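Local structure of universal stress protein MJ0577 (Methanocaldococcus jannaschii, 1MJH) at residues B[11-15]-B[16-20]; B[86-89]-B[90-94]; B[140-143]-B[144-148]. The protein binds ATP and one manganese ion per subunit and works as a homodimer of the universal stress protein family, its wider cellular role being less certain. All coordinates share one frame; numbering follows the deposited sequence.

Contact 1: residues B[11-15]-B[16-20]; sequences PTDFS and ETAEI. With ATP (adenosine-5'-triphosphate), chain F.
Ser15 and Ala18 meet at the start of helix 16-27, with Asp13 beside them. Ser15 is the N-cap. Its OG lies between the backbone N and the carbonyl carbon (chi1 63°), which turns it back over the first helical turn. There it accepts from Ala18 N at 3.0 Å, with an N-H...O angle of 162°. The same hydroxyl donates to Asp13 OD1 at 2.7 Å, on the syn side and somewhat out of the carboxylate plane. Ser15 N reaches Asp13 OD1 from the same face, but from well above the plane, closing an Asx turn. Two donors therefore grip one carboxylate oxygen and fix the rotation of the group. The Ala18 methyl points at this cluster, and its CB lies 3.3 Å from Asp13 OD1.

Thr12 adds an ST turn, in which Phe14 N donates to Thr12 OG1 at 2.9 Å. A water joins Thr12 OG1 to Glu19 OE2. The Glu19 chain is bent at chi2 (-82°), and its CG passes over Ser15 O. That carbonyl accepts the first helical bond, from Glu19 N.

The loop also lines the nucleotide pocket. Pro11 O accepts from the ribose O2' of ATP at 2.7 Å. Asp13 CB packs against the adenine, 3.5 Å from ATP C5, and Asp13 OD2 lies near ATP C8. OD2 also takes a weak bond from Lys131 N.

The segment leads from the end of strand 7-11 into helix 16-27. Pro11 rests on Ile124 and Met126 of strand 123-127. Thr12 and Phe14 lean on Met85 of helix 66-95, and the Phe14 ring also meets that of His40 in strand 35-43.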
loop_
_atom_site.group_PDB
_atom_site.type_symbol
_atom_site.label_atom_id
_atom_site.label_comp_id
_atom_site.label_asym_id
_atom_site.label_seq_id
_atom_site.Cartn_x
_atom_site.Cartn_y
_atom_site.Cartn_z
ATOM N N PRO B 11 -7.684 -7.674 6.238
ATOM C CA PRO B 11 -7.580 -7.988 7.656
ATOM C C PRO B 11 -8.128 -6.797 8.452
ATOM O O PRO B 11 -7.723 -5.664 8.218
ATOM C CB PRO B 11 -6.077 -8.114 7.880
ATOM C CG PRO B 11 -5.412 -7.253 6.835
ATOM C CD PRO B 11 -6.420 -7.070 5.730
ATOM N N THR B 12 -9.080 -7.086 9.337
ATOM C CA THR B 12 -9.664 -5.989 10.110
ATOM C C THR B 12 -9.606 -6.248 11.600
ATOM O O THR B 12 -9.773 -7.399 12.033
ATOM C CB THR B 12 -11.153 -5.779 9.685
ATOM O OG1 THR B 12 -11.653 -4.747 10.543
ATOM C CG2 THR B 12 -12.006 -7.015 9.909
ATOM N N ASP B 13 -9.333 -5.213 12.386
ATOM C CA ASP B 13 -9.383 -5.256 13.832
ATOM C C ASP B 13 -10.593 -4.467 14.327
ATOM O O ASP B 13 -10.701 -4.179 15.520
ATOM C CB ASP B 13 -8.078 -4.631 14.412
ATOM C CG ASP B 13 -7.861 -3.218 13.895
ATOM O OD1 ASP B 13 -8.699 -2.737 13.087
ATOM O OD2 ASP B 13 -6.830 -2.577 14.229
ATOM N N PHE B 14 -11.516 -4.167 13.425
ATOM C CA PHE B 14 -12.749 -3.416 13.731
ATOM C C PHE B 14 -12.465 -2.003 14.197
ATOM O O PHE B 14 -13.366 -1.350 14.791
ATOM C CB PHE B 14 -13.711 -4.146 14.695
ATOM C CG PHE B 14 -13.794 -5.626 14.362
ATOM C CD1 PHE B 14 -14.240 -6.034 13.126
ATOM C CD2 PHE B 14 -13.364 -6.578 15.268
ATOM C CE1 PHE B 14 -14.306 -7.376 12.758
ATOM C CE2 PHE B 14 -13.402 -7.928 14.932
ATOM C CZ PHE B 14 -13.882 -8.294 13.681
ATOM N N SER B 15 -11.304 -1.453 13.833
ATOM C CA SER B 15 -10.969 -0.080 14.252
ATOM C C SER B 15 -11.506 0.956 13.273
ATOM O O SER B 15 -11.947 0.622 12.178
ATOM C CB SER B 15 -9.450 0.108 14.321
ATOM O OG SER B 15 -8.894 -0.073 13.005
ATOM N N GLU B 16 -11.568 2.229 13.706
ATOM C CA GLU B 16 -12.004 3.265 12.773
ATOM C C GLU B 16 -11.163 3.272 11.504
ATOM O O GLU B 16 -11.670 3.519 10.411
ATOM C CB GLU B 16 -11.868 4.595 13.497
ATOM C CG GLU B 16 -11.891 5.894 12.746
ATOM C CD GLU B 16 -11.559 7.002 13.766
ATOM O OE1 GLU B 16 -12.583 7.311 14.434
ATOM O OE2 GLU B 16 -10.385 7.443 13.872
ATOM N N THR B 17 -9.824 3.141 11.662
ATOM C CA THR B 17 -8.999 3.176 10.437
ATOM C C THR B 17 -9.256 1.948 9.558
ATOM O O THR B 17 -9.334 2.093 8.339
ATOM C CB THR B 17 -7.495 3.219 10.822
ATOM O OG1 THR B 17 -7.281 4.395 11.658
ATOM C CG2 THR B 17 -6.676 3.510 9.581
ATOM N N ALA B 18 -9.436 0.776 10.131
ATOM C CA ALA B 18 -9.770 -0.400 9.297
ATOM C C ALA B 18 -11.078 -0.134 8.550
ATOM O O ALA B 18 -11.337 -0.654 7.457
ATOM C CB ALA B 18 -9.847 -1.670 10.166
ATOM N N GLU B 19 -12.065 0.564 9.171
ATOM C CA GLU B 19 -13.312 0.885 8.441
ATOM C C GLU B 19 -13.086 1.813 7.277
ATOM O O GLU B 19 -13.754 1.666 6.255
ATOM C CB GLU B 19 -14.331 1.496 9.430
ATOM C CG GLU B 19 -14.970 0.343 10.222
ATOM C CD GLU B 19 -16.094 -0.294 9.389
ATOM O OE1 GLU B 19 -16.972 0.379 8.778
ATOM O OE2 GLU B 19 -16.076 -1.554 9.372
ATOM N N ILE B 20 -12.083 2.737 7.334
ATOM C CA ILE B 20 -11.735 3.501 6.164
ATOM C C ILE B 20 -11.226 2.559 5.071
ATOM O O ILE B 20 -11.550 2.729 3.894
ATOM C CB ILE B 20 -10.666 4.592 6.413
ATOM C CG1 ILE B 20 -11.134 5.441 7.614
ATOM C CG2 ILE B 20 -10.529 5.488 5.181
ATOM C CD1 ILE B 20 -10.105 6.503 8.008
HETATM P PG ATP F . -0.326 -1.192 17.561
HETATM O O1G ATP F . 1.055 -1.353 17.027
HETATM O O2G ATP F . -1.003 -2.443 17.469
HETATM O O3G ATP F . -0.354 -0.658 18.931
HETATM P PB ATP F . -2.371 0.210 15.960
HETATM O O1B ATP F . -2.656 1.651 15.949
HETATM O O2B ATP F . -3.429 -0.521 16.664
HETATM O O3B ATP F . -0.948 -0.047 16.581
HETATM P PA ATP F . -2.211 -1.755 13.723
HETATM O O1A ATP F . -0.903 -1.904 13.135
HETATM O O2A ATP F . -2.657 -2.765 14.621
HETATM O O3A ATP F . -2.251 -0.281 14.447
HETATM O "O5'" ATP F . -3.427 -1.568 12.737
HETATM C "C5'" ATP F . -3.119 -1.476 11.323
HETATM C "C4'" ATP F . -4.086 -2.347 10.544
HETATM O "O4'" ATP F . -3.723 -3.759 10.818
HETATM C "C3'" ATP F . -5.556 -2.280 10.929
HETATM O "O3'" ATP F . -6.236 -1.155 10.355
HETATM C "C2'" ATP F . -6.048 -3.645 10.387
HETATM O "O2'" ATP F . -6.229 -3.545 8.961
HETATM C "C1'" ATP F . -4.848 -4.558 10.752
HETATM N N9 ATP F . -5.025 -5.281 12.004
HETATM C C8 ATP F . -4.578 -4.975 13.242
HETATM N N7 ATP F . -4.844 -5.894 14.151
HETATM C C5 ATP F . -5.531 -6.806 13.500
HETATM C C6 ATP F . -6.082 -7.997 13.943
HETATM N N6 ATP F . -5.984 -8.365 15.221
HETATM N N1 ATP F . -6.723 -8.734 13.040
HETATM C C2 ATP F . -6.801 -8.355 11.723
HETATM N N3 ATP F . -6.293 -7.225 11.200
HETATM C C4 ATP F . -5.703 -6.511 12.185
HETATM O O HOH W 1 -13.664 -3.202 9.724
#

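Contact 2: residues B[86-89]-B[90-94]; sequences ENIK and KELED
The Lys89 chain crosses the Glu93 carboxylate at a slant, one turn back in helix 66-95. With CG anti to the backbone N (chi1 170°) and the rest extended, the chain carries CG and CE past Glu93 OE2, CE coming to 3.2 Å from it. The charged ends stay further apart, with Lys89 NZ 4.3 Å from Glu93 OE2, too far for a salt bridge. Lys89 NZ instead forms its salt bridge with Asp101 of strand 98-106. With an alanine in place of Glu93, the Lys89 methylenes would probably lose their cover and its ammonium a nearby negative charge, though the bridge to Asp101 would remain.

Lys90 bends at chi2 instead, and its CG sits 3.4 Å from Glu86 O, the carbonyl that accepts from Lys90 N.

On the buried face Ile88 and Leu92 run next to each other in one direction, with Ile88 CG2 3.9 Å from Leu92 CD1. Both touch Leu22 of helix 16-27, and Leu92 also reaches Val36 and Val99 of the sheet.

This is the i to i+4 pattern of an amphipathic alpha-helix, here covering the parallel sheet of an alpha/beta fold.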
loop_
_atom_site.group_PDB
_atom_site.type_symbol
_atom_site.label_atom_id
_atom_site.label_comp_id
_atom_site.label_asym_id
_atom_site.label_seq_id
_atom_site.Cartn_x
_atom_site.Cartn_y
_atom_site.Cartn_z
ATOM N N GLU B 86 -20.028 -10.558 10.408
ATOM C CA GLU B 86 -21.216 -10.761 9.564
ATOM C C GLU B 86 -21.698 -9.506 8.874
ATOM O O GLU B 86 -22.107 -9.530 7.704
ATOM C CB GLU B 86 -22.343 -11.327 10.463
ATOM C CG GLU B 86 -22.137 -12.767 10.882
ATOM C CD GLU B 86 -21.942 -13.747 9.747
ATOM O OE1 GLU B 86 -22.575 -13.621 8.675
ATOM O OE2 GLU B 86 -21.138 -14.708 9.843
ATOM N N ASN B 87 -21.706 -8.344 9.547
ATOM C CA ASN B 87 -22.114 -7.084 8.969
ATOM C C ASN B 87 -21.146 -6.739 7.808
ATOM O O ASN B 87 -21.588 -6.297 6.764
ATOM C CB ASN B 87 -22.089 -5.950 10.001
ATOM C CG ASN B 87 -23.361 -5.895 10.855
ATOM O OD1 ASN B 87 -24.445 -6.211 10.344
ATOM N ND2 ASN B 87 -23.197 -5.525 12.117
ATOM N N ILE B 88 -19.829 -6.930 8.010
ATOM C CA ILE B 88 -18.912 -6.617 6.889
ATOM C C ILE B 88 -19.075 -7.559 5.694
ATOM O O ILE B 88 -19.044 -7.204 4.530
ATOM C CB ILE B 88 -17.443 -6.739 7.387
ATOM C CG1 ILE B 88 -17.227 -5.722 8.526
ATOM C CG2 ILE B 88 -16.522 -6.463 6.206
ATOM C CD1 ILE B 88 -15.942 -6.040 9.302
ATOM N N LYS B 89 -19.190 -8.849 6.023
ATOM C CA LYS B 89 -19.406 -9.869 4.982
ATOM C C LYS B 89 -20.651 -9.549 4.178
ATOM O O LYS B 89 -20.602 -9.588 2.954
ATOM C CB LYS B 89 -19.501 -11.250 5.655
ATOM C CG LYS B 89 -19.967 -12.347 4.705
ATOM C CD LYS B 89 -19.630 -13.723 5.260
ATOM C CE LYS B 89 -19.834 -14.785 4.193
ATOM N NZ LYS B 89 -19.651 -16.154 4.715
ATOM N N LYS B 90 -21.767 -9.156 4.812
ATOM C CA LYS B 90 -22.946 -8.748 4.073
ATOM C C LYS B 90 -22.735 -7.488 3.248
ATOM O O LYS B 90 -23.241 -7.431 2.126
ATOM C CB LYS B 90 -24.168 -8.479 4.967
ATOM C CG LYS B 90 -24.734 -9.769 5.562
ATOM C CD LYS B 90 -25.585 -10.522 4.554
ATOM C CE LYS B 90 -26.227 -11.770 5.141
ATOM N NZ LYS B 90 -26.825 -12.628 4.060
ATOM N N GLU B 91 -21.998 -6.511 3.790
ATOM C CA GLU B 91 -21.768 -5.271 3.003
ATOM C C GLU B 91 -21.013 -5.644 1.734
ATOM O O GLU B 91 -21.232 -5.165 0.632
ATOM C CB GLU B 91 -20.974 -4.259 3.857
ATOM C CG GLU B 91 -20.886 -2.865 3.199
ATOM C CD GLU B 91 -20.119 -1.840 4.016
ATOM O OE1 GLU B 91 -19.982 -2.046 5.240
ATOM O OE2 GLU B 91 -19.701 -0.792 3.443
ATOM N N LEU B 92 -19.975 -6.509 1.886
ATOM C CA LEU B 92 -19.157 -6.862 0.715
ATOM C C LEU B 92 -19.895 -7.738 -0.304
ATOM O O LEU B 92 -19.719 -7.591 -1.504
ATOM C CB LEU B 92 -17.909 -7.630 1.208
ATOM C CG LEU B 92 -16.927 -6.740 1.997
ATOM C CD1 LEU B 92 -15.835 -7.630 2.596
ATOM C CD2 LEU B 92 -16.340 -5.688 1.068
ATOM N N GLU B 93 -20.740 -8.637 0.181
ATOM C CA GLU B 93 -21.543 -9.488 -0.700
ATOM C C GLU B 93 -22.522 -8.666 -1.500
ATOM O O GLU B 93 -22.729 -8.939 -2.684
ATOM C CB GLU B 93 -22.285 -10.569 0.121
ATOM C CG GLU B 93 -21.300 -11.653 0.563
ATOM C CD GLU B 93 -21.926 -12.735 1.427
ATOM O OE1 GLU B 93 -23.012 -12.462 1.987
ATOM O OE2 GLU B 93 -21.358 -13.836 1.587
ATOM N N ASP B 94 -23.053 -7.609 -0.875
ATOM C CA ASP B 94 -23.968 -6.704 -1.537
ATOM C C ASP B 94 -23.361 -5.955 -2.703
ATOM O O ASP B 94 -24.018 -5.720 -3.728
ATOM C CB ASP B 94 -24.597 -5.722 -0.515
ATOM C CG ASP B 94 -25.427 -4.700 -1.285
ATOM O OD1 ASP B 94 -26.505 -5.106 -1.795
ATOM O OD2 ASP B 94 -25.007 -3.530 -1.424
#

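Contact 3: residues B[140-143]-B[144-148]; sequences GSVT and ENVIK. With ATP (adenosine-5'-triphosphate), chain F.
Thr143 and Ile147 pack one turn apart on the buried side of helix 141-149. Thr143 CG2 is 3.8 Å from Ile147 CD1, and both side chains press on Val156 of strand 154-157. Thr143 CG2 is anti to the backbone N, and OG1 is anti to the carbonyl carbon (chi1 -53°). That turns OG1 to ATP C5', at 3.0 Å, and into a hydrogen bond with Gly127 O. Val142 and Val146 are more loosely matched, CG1 to CG2 at 4.3 Å. Val142 CG2 lies 3.3 Å from ATP O2A, while Val146 CG2 touches Val142 O.

The helix is the crossover of a beta-alpha-beta unit between strands 123-127 and 154-157, and its N-terminus faces the triphosphate. Gly140 is the N-cap; a CB there would collide with ATP O3A. Val142 N donates to ATP O1A at 2.8 Å, and Thr143 N adds a weak bond to the same oxygen. Ser141 grips the gamma phosphate twice, through N and through OG, the latter 2.7 Å from ATP O1G. The helix dipole probably adds to the pull on these phosphates.

Ser141 is on the exposed side. A water donates to its OG and is weakly held by Asn145 ND2. ND2 also gives Ser141 O a weak bond, bent to 125°. Lys148 NZ forms a salt bridge with Glu144 OE2 at 2.7 Å, meeting the anti lone pair of that oxygen. This edge is not all solvent, for Glu144 packs on Glu144 of the second subunit.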
loop_
_atom_site.group_PDB
_atom_site.type_symbol
_atom_site.label_atom_id
_atom_site.label_comp_id
_atom_site.label_asym_id
_atom_site.label_seq_id
_atom_site.Cartn_x
_atom_site.Cartn_y
_atom_site.Cartn_z
ATOM N N GLY B 140 1.233 1.792 12.452
ATOM C CA GLY B 140 0.976 0.724 13.464
ATOM C C GLY B 140 1.962 -0.438 13.213
ATOM O O GLY B 140 2.379 -0.629 12.087
ATOM N N SER B 141 2.182 -1.235 14.257
ATOM C CA SER B 141 3.117 -2.340 14.216
ATOM C C SER B 141 2.593 -3.511 13.395
ATOM O O SER B 141 3.464 -4.157 12.785
ATOM C CB SER B 141 3.496 -2.838 15.630
ATOM O OG SER B 141 2.420 -3.533 16.204
ATOM N N VAL B 142 1.248 -3.692 13.261
ATOM C CA VAL B 142 0.856 -4.846 12.423
ATOM C C VAL B 142 1.124 -4.531 10.958
ATOM O O VAL B 142 1.727 -5.278 10.207
ATOM C CB VAL B 142 -0.627 -5.190 12.674
ATOM C CG1 VAL B 142 -1.062 -6.356 11.774
ATOM C CG2 VAL B 142 -0.906 -5.519 14.138
ATOM N N THR B 143 0.759 -3.277 10.549
ATOM C CA THR B 143 1.025 -2.886 9.164
ATOM C C THR B 143 2.510 -2.833 8.845
ATOM O O THR B 143 2.906 -3.324 7.789
ATOM C CB THR B 143 0.401 -1.508 8.812
ATOM O OG1 THR B 143 -0.980 -1.676 9.197
ATOM C CG2 THR B 143 0.590 -1.206 7.348
ATOM N N GLU B 144 3.316 -2.261 9.752
ATOM C CA GLU B 144 4.758 -2.248 9.465
ATOM C C GLU B 144 5.316 -3.667 9.334
ATOM O O GLU B 144 6.054 -3.904 8.393
ATOM C CB GLU B 144 5.491 -1.494 10.586
ATOM C CG GLU B 144 6.972 -1.326 10.128
ATOM C CD GLU B 144 7.752 -0.431 11.050
ATOM O OE1 GLU B 144 7.176 0.300 11.881
ATOM O OE2 GLU B 144 9.013 -0.437 10.952
ATOM N N ASN B 145 4.910 -4.587 10.205
ATOM C CA ASN B 145 5.404 -5.980 10.028
ATOM C C ASN B 145 4.873 -6.655 8.786
ATOM O O ASN B 145 5.590 -7.448 8.153
ATOM C CB ASN B 145 4.935 -6.806 11.231
ATOM C CG ASN B 145 5.841 -6.774 12.421
ATOM O OD1 ASN B 145 7.037 -7.104 12.367
ATOM N ND2 ASN B 145 5.293 -6.398 13.588
ATOM N N VAL B 146 3.588 -6.439 8.421
ATOM C CA VAL B 146 3.102 -7.073 7.191
ATOM C C VAL B 146 3.798 -6.531 5.959
ATOM O O VAL B 146 4.138 -7.308 5.040
ATOM C CB VAL B 146 1.567 -6.864 7.064
ATOM C CG1 VAL B 146 1.099 -7.244 5.656
ATOM C CG2 VAL B 146 0.922 -7.657 8.213
ATOM N N ILE B 147 4.067 -5.213 5.884
ATOM C CA ILE B 147 4.760 -4.734 4.687
ATOM C C ILE B 147 6.167 -5.350 4.598
ATOM O O ILE B 147 6.637 -5.665 3.496
ATOM C CB ILE B 147 4.871 -3.187 4.748
ATOM C CG1 ILE B 147 3.461 -2.572 4.532
ATOM C CG2 ILE B 147 5.866 -2.667 3.733
ATOM C CD1 ILE B 147 3.551 -1.094 4.962
ATOM N N LYS B 148 6.878 -5.398 5.699
ATOM C CA LYS B 148 8.263 -5.893 5.735
ATOM C C LYS B 148 8.325 -7.412 5.568
ATOM O O LYS B 148 9.347 -7.868 5.080
ATOM C CB LYS B 148 8.921 -5.548 7.078
ATOM C CG LYS B 148 9.155 -4.023 7.153
ATOM C CD LYS B 148 9.885 -3.585 8.388
ATOM C CE LYS B 148 10.366 -2.131 8.235
ATOM N NZ LYS B 148 10.964 -1.769 9.584
HETATM P PG ATP F . -0.326 -1.192 17.561
HETATM O O1G ATP F . 1.055 -1.353 17.027
HETATM O O2G ATP F . -1.003 -2.443 17.469
HETATM O O3G ATP F . -0.354 -0.658 18.931
HETATM P PB ATP F . -2.371 0.210 15.960
HETATM O O1B ATP F . -2.656 1.651 15.949
HETATM O O2B ATP F . -3.429 -0.521 16.664
HETATM O O3B ATP F . -0.948 -0.047 16.581
HETATM P PA ATP F . -2.211 -1.755 13.723
HETATM O O1A ATP F . -0.903 -1.904 13.135
HETATM O O2A ATP F . -2.657 -2.765 14.621
HETATM O O3A ATP F . -2.251 -0.281 14.447
HETATM O "O5'" ATP F . -3.427 -1.568 12.737
HETATM C "C5'" ATP F . -3.119 -1.476 11.323
HETATM C "C4'" ATP F . -4.086 -2.347 10.544
HETATM O "O4'" ATP F . -3.723 -3.759 10.818
HETATM C "C3'" ATP F . -5.556 -2.280 10.929
HETATM O "O3'" ATP F . -6.236 -1.155 10.355
HETATM C "C2'" ATP F . -6.048 -3.645 10.387
HETATM O "O2'" ATP F . -6.229 -3.545 8.961
HETATM C "C1'" ATP F . -4.848 -4.558 10.752
HETATM N N9 ATP F . -5.025 -5.281 12.004
HETATM C C8 ATP F . -4.578 -4.975 13.242
HETATM N N7 ATP F . -4.844 -5.894 14.151
HETATM C C5 ATP F . -5.531 -6.806 13.500
HETATM C C6 ATP F . -6.082 -7.997 13.943
HETATM N N6 ATP F . -5.984 -8.365 15.221
HETATM N N1 ATP F . -6.723 -8.734 13.040
HETATM C C2 ATP F . -6.801 -8.355 11.723
HETATM N N3 ATP F . -6.293 -7.225 11.200
HETATM C C4 ATP F . -5.703 -6.511 12.185
HETATM O O HOH W 2 2.586 -6.304 15.621
#

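The contacts follow one another along the chain, all within one universal stress protein domain built round a five-stranded parallel sheet. Contact 1 opens helix 16-27, contact 2 lies late in helix 66-95, and contact 3 opens helix 141-149. Centres of contacts 1 and 2 are about 14 Å apart, and the two touch where Ile88 packs on Thr12 and Phe14. Contacts 1 and 3 are also about 14 Å apart between centres. They do not touch, but both hold the same ATP. Contacts 2 and 3 lie on opposite sides of the chain's centre, about 26 Å between centres. The loop before one helix and the start of another thus share the nucleotide, while contact 2 packs against the loop of contact 1 and has no touch with contact 3.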